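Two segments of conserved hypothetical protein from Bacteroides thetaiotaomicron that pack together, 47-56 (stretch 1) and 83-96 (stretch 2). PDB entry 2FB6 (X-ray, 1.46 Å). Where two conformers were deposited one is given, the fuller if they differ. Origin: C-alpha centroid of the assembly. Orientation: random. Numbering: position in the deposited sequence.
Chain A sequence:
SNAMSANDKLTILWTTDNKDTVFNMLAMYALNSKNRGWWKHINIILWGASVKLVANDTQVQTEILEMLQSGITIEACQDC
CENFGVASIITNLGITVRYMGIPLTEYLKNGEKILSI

Stretch 1, residues 47-56: WGASVKLVAN
Stretch 2 83-96: NFGVASIITNLGIT

Stretch 1 enters as an extended Trp-47 (phi/psi -158/119°), turns at Gly-48 (111/-149°) and then runs as a helix through Asn-56. At those angles a CB on Gly-48 would be jammed against the carbonyl O of Trp-47, which by itself calls for glycine. Stretch 2 begins with the last residues of an earlier helix, breaks at Gly-85 with positive phi (71/37°), and starts a new helix after Val-86, its N-cap residue (-128/13°). This second helix closes in a Schellman motif at Gly-94 (95/11°), with Gly-94 N bonded to Thr-91 O at 2.9 Å and a weak bond from Ile-95 N to Ile-90 O at 3.4 Å; Ile-95 then leaves in an extended conformation.

The axes of helices 49-56 and 87-92 cross at 71° and approach to 9.4 Å. The register is fixed by two CA pairs, Lys-52 CA to Phe-84 CA at 7.0 Å and Ala-55 CA to Ile-89 CA at 6.1 Å, the closer of the two. Ala-55 offers a small methyl surface against which Val-86 (chi1 m) rests, its CG1 lying 3.5 Å from Ala-55 CB, while Ile-89 (m, t) brings CG2 to 3.6 Å from Ala-55 O.

One turn back, Val-51 (t) presents CG1 to both Val-86 CG2, at 3.9 Å, and Phe-84 CD2, at 3.8 Å, so this one methyl touches both the ring and Val-86, which lie roughly at right angles to each other as seen from it. The CA-to-CB bond of Ile-90 points sideways relative to stretch 1, but with an m, m rotamer its end comes nearer, CD1 lying 3.7 Å from Val-54 CG1 and 4.2 Å from Ala-55 CB. Val-54 (t) is the bump at the other end of the contact: the same CG1 also meets Leu-93 CD1 (m, t) at 3.7 Å and Ile-95 CD1 (m, t) at 4.1 Å, nesting among three branched side chains.

Phe-84 (chi1 m, chi2 -19°) covers the start of the first helix. Its ring edge faces Val-51 CG1 and Gly-48 O, the latter 3.5 Å from Phe-84 CE2. Over one face lies the extended Lys-52 (m, t, t, t), with CG 3.4 Å from Phe-84 CD2 and CE 3.5 Å from the ring centroid, a CH-pi contact. Lys-52 NZ, 4.6 Å from the Phe-84 centroid and 23° off the ring normal, adds a cation-pi interaction.

No hydrogen bond joins the stretches; the contacts are apolar packing plus the CH-pi and cation-pi contacts of Lys-52, and 458 Å² is buried, both sides summed.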

ATOM      1  N   TRP A  47       1.185   5.903   3.868  1.00 12.21           N
ATOM      2  CA  TRP A  47       1.483   6.645   5.088  1.00 12.73           C
ATOM      3  C   TRP A  47       2.448   7.759   4.734  1.00 13.58           C
ATOM      4  O   TRP A  47       3.564   7.484   4.305  1.00 14.55           O
ATOM      5  CB  TRP A  47       2.131   5.685   6.097  1.00 13.07           C
ATOM      6  CG  TRP A  47       2.216   6.187   7.509  1.00 13.05           C
ATOM      7  CD1 TRP A  47       2.109   7.477   7.944  1.00 13.70           C
ATOM      8  CD2 TRP A  47       2.473   5.392   8.663  1.00 12.73           C
ATOM      9  NE1 TRP A  47       2.276   7.530   9.310  1.00 13.67           N
ATOM     10  CE2 TRP A  47       2.487   6.258   9.774  1.00 13.00           C
ATOM     11  CE3 TRP A  47       2.665   4.017   8.873  1.00 12.62           C
ATOM     12  CZ2 TRP A  47       2.716   5.801  11.079  1.00 12.83           C
ATOM     13  CZ3 TRP A  47       2.881   3.564  10.177  1.00 12.78           C
ATOM     14  CH2 TRP A  47       2.897   4.445  11.249  1.00 13.59           C
ATOM     15  N   GLY A  48       2.030   9.008   4.946  1.00 13.33           N
ATOM     16  CA  GLY A  48       2.865  10.171   4.595  1.00 13.92           C
ATOM     17  C   GLY A  48       2.288  10.950   3.433  1.00 13.48           C
ATOM     18  O   GLY A  48       1.076  10.988   3.263  1.00 13.72           O
ATOM     19  N   ALA A  49       3.160  11.563   2.626  1.00 13.06           N
ATOM     20  CA  ALA A  49       2.734  12.434   1.516  1.00 12.79           C
ATOM     21  C   ALA A  49       1.826  11.684   0.523  1.00 12.40           C
ATOM     22  O   ALA A  49       0.906  12.254  -0.069  1.00 13.68           O
ATOM     23  CB  ALA A  49       3.966  13.018   0.820  1.00 12.49           C
ATOM     24  N   SER A  50       2.069  10.388   0.395  1.00 12.59           N
ATOM     25  CA  SER A  50       1.260   9.532  -0.468  1.00 11.88           C
ATOM     26  C   SER A  50      -0.242   9.544  -0.189  1.00 12.67           C
ATOM     27  O   SER A  50      -1.042   9.355  -1.105  1.00 12.93           O
ATOM     28  CB  SER A  50       1.756   8.101  -0.356  1.00 12.51           C
ATOM     29  OG  SER A  50       1.657   7.672   0.991  1.00 12.27           O
ATOM     30  N   VAL A  51      -0.623   9.741   1.072  1.00 13.07           N
ATOM     31  CA  VAL A  51      -2.031   9.710   1.432  1.00 13.21           C
ATOM     32  C   VAL A  51      -2.778  10.865   0.758  1.00 13.87           C
ATOM     33  O   VAL A  51      -3.871  10.676   0.214  1.00 14.43           O
ATOM     34  CB  VAL A  51      -2.219   9.739   2.966  1.00 13.22           C
ATOM     35  CG1 VAL A  51      -3.692   9.940   3.327  1.00 14.47           C
ATOM     36  CG2 VAL A  51      -1.736   8.432   3.580  1.00 13.48           C
ATOM     37  N   LYS A  52      -2.147  12.037   0.750  1.00 14.36           N
ATOM     38  CA  LYS A  52      -2.704  13.209   0.063  0.60 14.97           C
ATOM     39  C   LYS A  52      -2.753  12.973  -1.442  1.00 14.96           C
ATOM     40  O   LYS A  52      -3.733  13.329  -2.097  1.00 15.72           O
ATOM     41  CB  LYS A  52      -1.894  14.473   0.364  0.60 15.78           C
ATOM     42  CG  LYS A  52      -2.155  15.059   1.728  0.60 16.67           C
ATOM     43  CD  LYS A  52      -1.478  16.416   1.873  0.60 19.37           C
ATOM     44  CE  LYS A  52      -1.472  16.870   3.319  0.60 20.83           C
ATOM     45  NZ  LYS A  52      -0.665  18.114   3.504  0.60 21.48           N
ATOM     46  N   LEU A  53      -1.706  12.359  -1.996  1.00 14.31           N
ATOM     47  CA  LEU A  53      -1.685  12.071  -3.428  1.00 13.78           C
ATOM     48  C   LEU A  53      -2.848  11.164  -3.847  1.00 13.68           C
ATOM     49  O   LEU A  53      -3.563  11.439  -4.813  1.00 13.90           O
ATOM     50  CB  LEU A  53      -0.346  11.456  -3.845  1.00 13.71           C
ATOM     51  CG  LEU A  53      -0.271  11.028  -5.310  1.00 13.64           C
ATOM     52  CD1 LEU A  53      -0.296  12.265  -6.225  1.00 14.37           C
ATOM     53  CD2 LEU A  53       0.974  10.167  -5.521  1.00 14.70           C
ATOM     54  N   VAL A  54      -3.019  10.056  -3.138  1.00 13.57           N
ATOM     55  CA  VAL A  54      -4.080   9.111  -3.473  1.00 13.53           C
ATOM     56  C   VAL A  54      -5.447   9.772  -3.343  1.00 13.78           C
ATOM     57  O   VAL A  54      -6.329   9.546  -4.180  1.00 14.95           O
ATOM     58  CB  VAL A  54      -3.988   7.840  -2.604  1.00 13.19           C
ATOM     59  CG1 VAL A  54      -5.192   6.968  -2.806  1.00 13.58           C
ATOM     60  CG2 VAL A  54      -2.716   7.056  -2.967  1.00 12.71           C
ATOM     61  N   ALA A  55      -5.625  10.601  -2.310  1.00 13.96           N
ATOM     62  CA  ALA A  55      -6.920  11.226  -2.075  1.00 14.69           C
ATOM     63  C   ALA A  55      -7.316  12.180  -3.184  1.00 15.76           C
ATOM     64  O   ALA A  55      -8.501  12.351  -3.456  1.00 16.54           O
ATOM     65  CB  ALA A  55      -6.906  11.961  -0.742  1.00 15.13           C
ATOM     66  N   ASN A  56      -6.312  12.803  -3.798  1.00 16.17           N
ATOM     67  CA  ASN A  56      -6.541  13.921  -4.695  1.00 17.97           C
ATOM     68  C   ASN A  56      -6.328  13.644  -6.184  1.00 18.22           C
ATOM     69  O   ASN A  56      -6.791  14.423  -7.017  1.00 20.27           O
ATOM     70  CB  ASN A  56      -5.681  15.106  -4.260  1.00 18.88           C
ATOM     71  CG  ASN A  56      -6.196  15.771  -2.987  1.00 22.22           C
ATOM     72  OD1 ASN A  56      -5.587  15.656  -1.922  1.00 26.61           O
ATOM     73  ND2 ASN A  56      -7.332  16.471  -3.096  1.00 25.46           N
ATOM     74  N   ASN A  83      -5.925  13.475   9.792  1.00 14.15           N
ATOM     75  CA  ASN A  83      -5.243  14.773   9.779  1.00 14.91           C
ATOM     76  C   ASN A  83      -5.363  15.530   8.463  1.00 16.00           C
ATOM     77  O   ASN A  83      -5.447  16.770   8.442  1.00 16.72           O
ATOM     78  CB  ASN A  83      -3.793  14.631  10.196  1.00 15.24           C
ATOM     79  CG  ASN A  83      -3.664  14.326  11.664  1.00 15.01           C
ATOM     80  OD1 ASN A  83      -4.532  14.702  12.463  1.00 17.06           O
ATOM     81  ND2 ASN A  83      -2.599  13.630  12.033  1.00 17.17           N
ATOM     82  N   PHE A  84      -5.373  14.776   7.369  1.00 16.39           N
ATOM     83  CA  PHE A  84      -5.529  15.357   6.040  1.00 16.42           C
ATOM     84  C   PHE A  84      -7.005  15.510   5.643  1.00 15.75           C
ATOM     85  O   PHE A  84      -7.303  16.101   4.594  1.00 16.74           O
ATOM     86  CB  PHE A  84      -4.778  14.523   4.989  1.00 17.23           C
ATOM     87  CG  PHE A  84      -3.294  14.350   5.269  1.00 19.80           C
ATOM     88  CD1 PHE A  84      -2.610  15.197   6.145  1.00 21.96           C
ATOM     89  CD2 PHE A  84      -2.575  13.332   4.635  1.00 19.94           C
ATOM     90  CE1 PHE A  84      -1.235  15.022   6.401  1.00 21.88           C
ATOM     91  CE2 PHE A  84      -1.206  13.151   4.866  1.00 20.82           C
ATOM     92  CZ  PHE A  84      -0.528  13.996   5.746  1.00 21.05           C
ATOM     93  N   GLY A  85      -7.919  14.948   6.433  1.00 15.85           N
ATOM     94  CA  GLY A  85      -9.366  15.044   6.182  1.00 15.45           C
ATOM     95  C   GLY A  85      -9.882  14.242   4.985  1.00 15.54           C
ATOM     96  O   GLY A  85     -10.804  14.678   4.265  1.00 15.91           O
ATOM     97  N   VAL A  86      -9.304  13.056   4.779  1.00 14.70           N
ATOM     98  CA  VAL A  86      -9.608  12.255   3.594  1.00 15.09           C
ATOM     99  C   VAL A  86     -10.022  10.810   3.881  1.00 15.01           C
ATOM    100  O   VAL A  86     -10.067   9.979   2.972  1.00 14.81           O
ATOM    101  CB  VAL A  86      -8.415  12.254   2.601  1.00 14.59           C
ATOM    102  CG1 VAL A  86      -8.130  13.661   2.116  1.00 15.27           C
ATOM    103  CG2 VAL A  86      -7.155  11.635   3.230  1.00 15.38           C
ATOM    104  N   ALA A  87     -10.317  10.491   5.141  1.00 15.58           N
ATOM    105  CA  ALA A  87     -10.675   9.105   5.460  1.00 16.08           C
ATOM    106  C   ALA A  87     -11.828   8.559   4.612  1.00 16.73           C
ATOM    107  O   ALA A  87     -11.776   7.414   4.176  1.00 17.32           O
ATOM    108  CB  ALA A  87     -10.962   8.931   6.946  1.00 16.24           C
ATOM    109  N   SER A  88     -12.862   9.368   4.373  1.00 16.96           N
ATOM    110  CA  SER A  88     -14.006   8.922   3.580  0.60 17.57           C
ATOM    111  C   SER A  88     -13.580   8.599   2.146  1.00 17.11           C
ATOM    112  O   SER A  88     -13.981   7.578   1.596  1.00 18.02           O
ATOM    113  CB  SER A  88     -15.129   9.976   3.591  0.60 17.91           C
ATOM    114  OG  SER A  88     -14.723  11.176   2.947  0.60 20.71           O
ATOM    115  N   ILE A  89     -12.753   9.466   1.560  1.00 16.84           N
ATOM    116  CA  ILE A  89     -12.267   9.273   0.190  1.00 16.44           C
ATOM    117  C   ILE A  89     -11.466   7.967   0.103  1.00 15.29           C
ATOM    118  O   ILE A  89     -11.674   7.148  -0.793  1.00 15.47           O
ATOM    119  CB  ILE A  89     -11.395  10.479  -0.270  1.00 16.35           C
ATOM    120  CG1 ILE A  89     -12.248  11.750  -0.393  1.00 17.78           C
ATOM    121  CG2 ILE A  89     -10.714  10.193  -1.617  1.00 17.72           C
ATOM    122  CD1 ILE A  89     -11.401  13.018  -0.481  1.00 18.44           C
ATOM    123  N   ILE A  90     -10.567   7.768   1.065  1.00 14.28           N
ATOM    124  CA  ILE A  90      -9.680   6.610   1.044  1.00 14.00           C
ATOM    125  C   ILE A  90     -10.469   5.311   1.246  1.00 14.21           C
ATOM    126  O   ILE A  90     -10.278   4.347   0.498  1.00 14.37           O
ATOM    127  CB  ILE A  90      -8.550   6.779   2.086  1.00 13.00           C
ATOM    128  CG1 ILE A  90      -7.631   7.971   1.731  1.00 12.93           C
ATOM    129  CG2 ILE A  90      -7.734   5.501   2.255  1.00 13.25           C
ATOM    130  CD1 ILE A  90      -6.918   7.892   0.386  1.00 13.34           C
ATOM    131  N   THR A  91     -11.391   5.302   2.213  1.00 14.93           N
ATOM    132  CA  THR A  91     -12.248   4.148   2.478  0.60 15.55           C
ATOM    133  C   THR A  91     -13.094   3.800   1.248  1.00 16.20           C
ATOM    134  O   THR A  91     -13.286   2.624   0.908  1.00 16.70           O
ATOM    135  CB  THR A  91     -13.160   4.454   3.700  0.60 15.95           C
ATOM    136  OG1 THR A  91     -12.378   4.416   4.904  0.60 16.26           O
ATOM    137  CG2 THR A  91     -14.341   3.493   3.804  0.60 15.97           C
ATOM    138  N   ASN A  92     -13.606   4.843   0.587  1.00 16.89           N
ATOM    139  CA  ASN A  92     -14.446   4.669  -0.604  0.60 17.35           C
ATOM    140  C   ASN A  92     -13.715   4.038  -1.786  1.00 17.09           C
ATOM    141  O   ASN A  92     -14.350   3.474  -2.683  1.00 18.18           O
ATOM    142  CB  ASN A  92     -15.074   5.996  -1.047  0.60 17.47           C
ATOM    143  CG  ASN A  92     -16.167   6.483  -0.104  0.60 19.02           C
ATOM    144  OD1 ASN A  92     -16.643   5.746   0.760  0.60 20.52           O
ATOM    145  ND2 ASN A  92     -16.555   7.748  -0.262  0.60 20.19           N
ATOM    146  N   LEU A  93     -12.380   4.149  -1.795  1.00 16.05           N
ATOM    147  CA  LEU A  93     -11.564   3.507  -2.836  1.00 15.45           C
ATOM    148  C   LEU A  93     -11.366   2.026  -2.561  1.00 15.49           C
ATOM    149  O   LEU A  93     -10.845   1.296  -3.409  1.00 16.79           O
ATOM    150  CB  LEU A  93     -10.187   4.172  -2.964  1.00 15.44           C
ATOM    151  CG  LEU A  93     -10.170   5.607  -3.478  1.00 15.87           C
ATOM    152  CD1 LEU A  93      -8.807   6.214  -3.264  1.00 16.60           C
ATOM    153  CD2 LEU A  93     -10.578   5.648  -4.968  1.00 17.39           C
ATOM    154  N   GLY A  94     -11.762   1.581  -1.370  1.00 15.26           N
ATOM    155  CA  GLY A  94     -11.587   0.194  -0.988  1.00 14.86           C
ATOM    156  C   GLY A  94     -10.319  -0.081  -0.194  1.00 14.41           C
ATOM    157  O   GLY A  94      -9.948  -1.240   0.034  1.00 14.47           O
ATOM    158  N   ILE A  95      -9.657   0.996   0.232  1.00 14.19           N
ATOM    159  CA  ILE A  95      -8.463   0.913   1.078  1.00 13.01           C
ATOM    160  C   ILE A  95      -8.892   0.767   2.541  1.00 13.49           C
ATOM    161  O   ILE A  95      -9.848   1.429   2.988  1.00 13.52           O
ATOM    162  CB  ILE A  95      -7.583   2.170   0.867  1.00 13.19           C
ATOM    163  CG1 ILE A  95      -7.042   2.209  -0.566  1.00 13.24           C
ATOM    164  CG2 ILE A  95      -6.441   2.236   1.863  1.00 13.24           C
ATOM    165  CD1 ILE A  95      -6.562   3.595  -1.001  1.00 13.71           C
ATOM    166  N   THR A  96      -8.180  -0.090   3.274  1.00 12.87           N
ATOM    167  CA  THR A  96      -8.435  -0.278   4.705  1.00 13.59           C
ATOM    168  C   THR A  96      -7.816   0.878   5.468  1.00 13.01           C
ATOM    169  O   THR A  96      -6.624   1.124   5.367  1.00 15.02           O
ATOM    170  CB  THR A  96      -7.845  -1.614   5.225  1.00 13.95           C
ATOM    171  OG1 THR A  96      -8.496  -2.696   4.557  1.00 17.05           O
ATOM    172  CG2 THR A  96      -8.039  -1.751   6.757  1.00 15.00           C
TER